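Local coordinates for glucose dehydrogenase (Serratia sp. FS14, PDB 7CDY), which belongs to the glucose/sorbosone dehydrogenase family of beta-propeller proteins and carries a bound calcium ion, at residues 214-220 with 258-264. Sequence-based numbering, arbitrary orientation.
Sequences GGDELNI and LHYWRVS. With CA (calcium ion), chain D.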
# COMPACT_ATOMS: atom_id res chain seq x y z
N GLY A 214 -9.80 -6.73 -15.07
CA GLY A 214 -10.03 -7.92 -14.29
C GLY A 214 -8.77 -8.45 -13.63
O GLY A 214 -7.64 -8.06 -13.95
N GLY A 215 -8.97 -9.36 -12.69
CA GLY A 215 -7.88 -10.12 -12.11
C GLY A 215 -7.15 -9.50 -10.93
O GLY A 215 -5.97 -9.81 -10.73
N ASP A 216 -7.81 -8.67 -10.13
CA ASP A 216 -7.19 -8.22 -8.88
C ASP A 216 -6.88 -9.43 -8.01
O ASP A 216 -7.57 -10.45 -8.08
CB ASP A 216 -8.14 -7.29 -8.11
CG ASP A 216 -8.34 -5.92 -8.76
OD1 ASP A 216 -7.82 -5.65 -9.86
OD2 ASP A 216 -9.04 -5.10 -8.13
N GLU A 217 -5.83 -9.32 -7.19
CA GLU A 217 -5.29 -10.48 -6.48
C GLU A 217 -4.91 -10.13 -5.05
O GLU A 217 -4.40 -9.04 -4.76
CB GLU A 217 -3.96 -10.96 -7.06
CG GLU A 217 -3.99 -11.42 -8.47
CD GLU A 217 -2.64 -11.92 -8.93
OE1 GLU A 217 -1.60 -11.70 -8.25
OE2 GLU A 217 -2.60 -12.54 -9.98
N LEU A 218 -5.07 -11.13 -4.18
CA LEU A 218 -4.50 -11.15 -2.84
C LEU A 218 -3.46 -12.27 -2.78
O LEU A 218 -3.76 -13.41 -3.17
CB LEU A 218 -5.62 -11.43 -1.83
CG LEU A 218 -5.26 -11.63 -0.36
CD1 LEU A 218 -4.77 -10.33 0.25
CD2 LEU A 218 -6.47 -12.13 0.41
N ASN A 219 -2.24 -11.95 -2.32
CA ASN A 219 -1.12 -12.89 -2.27
C ASN A 219 -0.51 -12.93 -0.87
O ASN A 219 -0.59 -11.97 -0.11
CB ASN A 219 -0.01 -12.45 -3.25
CG ASN A 219 -0.44 -12.53 -4.70
OD1 ASN A 219 -0.69 -13.63 -5.21
ND2 ASN A 219 -0.49 -11.40 -5.39
N ILE A 220 0.15 -14.04 -0.56
CA ILE A 220 1.04 -14.14 0.60
C ILE A 220 2.46 -14.32 0.06
O ILE A 220 2.86 -15.44 -0.25
CB ILE A 220 0.66 -15.28 1.56
CG1 ILE A 220 -0.79 -15.16 2.03
CG2 ILE A 220 1.61 -15.34 2.75
CD1 ILE A 220 -1.28 -16.38 2.83
N LEU A 258 -3.69 -16.12 -3.35
CA LEU A 258 -4.54 -16.72 -2.33
C LEU A 258 -6.01 -16.57 -2.71
O LEU A 258 -6.82 -17.49 -2.50
CB LEU A 258 -4.25 -16.03 -1.00
CG LEU A 258 -5.13 -16.43 0.17
CD1 LEU A 258 -4.90 -17.89 0.45
CD2 LEU A 258 -4.81 -15.57 1.38
N HIS A 259 -6.36 -15.43 -3.28
CA HIS A 259 -7.72 -15.12 -3.66
C HIS A 259 -7.64 -14.14 -4.82
O HIS A 259 -6.71 -13.33 -4.90
CB HIS A 259 -8.44 -14.47 -2.48
CG HIS A 259 -9.92 -14.54 -2.56
ND1 HIS A 259 -10.63 -15.70 -2.33
CD2 HIS A 259 -10.84 -13.59 -2.87
CE1 HIS A 259 -11.92 -15.46 -2.48
NE2 HIS A 259 -12.07 -14.19 -2.80
N TYR A 260 -8.60 -14.22 -5.73
CA TYR A 260 -8.59 -13.34 -6.89
C TYR A 260 -10.00 -12.92 -7.26
O TYR A 260 -10.98 -13.57 -6.87
CB TYR A 260 -7.88 -13.97 -8.10
CG TYR A 260 -8.45 -15.30 -8.54
CD1 TYR A 260 -9.50 -15.38 -9.45
CD2 TYR A 260 -7.95 -16.49 -8.02
CE1 TYR A 260 -10.02 -16.59 -9.84
CE2 TYR A 260 -8.46 -17.71 -8.41
CZ TYR A 260 -9.50 -17.75 -9.31
OH TYR A 260 -10.02 -18.97 -9.69
N TRP A 261 -10.10 -11.84 -8.02
CA TRP A 261 -11.37 -11.28 -8.47
C TRP A 261 -11.33 -11.16 -9.98
O TRP A 261 -10.64 -10.30 -10.53
CB TRP A 261 -11.58 -9.90 -7.86
CG TRP A 261 -11.91 -9.84 -6.40
CD1 TRP A 261 -13.14 -9.63 -5.85
CD2 TRP A 261 -10.98 -9.93 -5.31
NE1 TRP A 261 -13.04 -9.60 -4.49
CE2 TRP A 261 -11.73 -9.79 -4.12
CE3 TRP A 261 -9.60 -10.12 -5.21
CZ2 TRP A 261 -11.15 -9.83 -2.86
CZ3 TRP A 261 -9.02 -10.17 -3.94
CH2 TRP A 261 -9.80 -10.02 -2.79
N ARG A 262 -12.10 -12.01 -10.67
CA ARG A 262 -12.14 -11.92 -12.12
C ARG A 262 -12.70 -10.58 -12.60
O ARG A 262 -12.27 -10.06 -13.63
CB ARG A 262 -12.92 -13.10 -12.70
CG ARG A 262 -12.15 -14.40 -12.58
CD ARG A 262 -12.95 -15.56 -13.16
NE ARG A 262 -12.22 -16.82 -13.11
CZ ARG A 262 -11.29 -17.17 -14.00
NH1 ARG A 262 -10.68 -18.34 -13.89
NH2 ARG A 262 -10.97 -16.34 -14.99
N VAL A 263 -13.63 -9.99 -11.85
CA VAL A 263 -14.07 -8.63 -12.10
C VAL A 263 -13.43 -7.75 -11.03
O VAL A 263 -13.63 -7.97 -9.83
CB VAL A 263 -15.61 -8.52 -12.08
CG1 VAL A 263 -16.05 -7.08 -12.39
CG2 VAL A 263 -16.23 -9.51 -13.08
N SER A 264 -12.62 -6.79 -11.46
CA SER A 264 -11.78 -6.02 -10.51
C SER A 264 -12.59 -5.04 -9.67
O SER A 264 -13.21 -4.13 -10.22
CB SER A 264 -10.73 -5.23 -11.25
OG SER A 264 -9.81 -6.08 -11.91
CA CA D . -0.20 -12.91 -9.87
O HOH W 1 -0.15 -14.36 -7.88
O HOH W 2 -0.30 -11.88 -12.04
O HOH W 3 1.16 -10.98 -9.34
O HOH W 4 -0.74 -14.86 -11.09
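Glu217 chelates the calcium ion through both carboxylate oxygens, OE1 at 2.5 Å and OE2 at 2.4 Å; four waters and the carbonyl of Tyr227 complete the site. Asn219 supports it from the same face, ND2 donating to Glu217 OE1 (3.1 Å) and to Glu207, while OD1 accepts from a calcium-bound water. Backbone bonds join the two strands: Leu218 N to His259 O (2.8 Å, nearly linear) and Trp261 N to Asp216 O (2.9 Å). At one end Gly215 N reaches Trp261 O (2.9 Å) in a G1 bulge, where Gly215 adopts backbone angles that call for glycine; at the other, Leu258 and His259 both face Leu218 in a classic bulge. The pair runs antiparallel (170°) and forms the third and outermost fourth strands of a four-stranded propeller blade, with a 39-residue excursion lacking helix and strand between them. Ser264 OG donates to Asp216 OD1 (2.9 Å), which also accepts from Gly211 N after strand 205-210; OD2 takes the Gly266 and Leu267 amides entering the next blade. Opposite the calcium, Leu218 CB packs against Trp261 CZ3 (4.2 Å), facing Met270 and Leu267 of strand 267-273. Beyond, Leu258 CD2 meets Leu218 CD2 and Ile220 CD1, each at 3.9 Å.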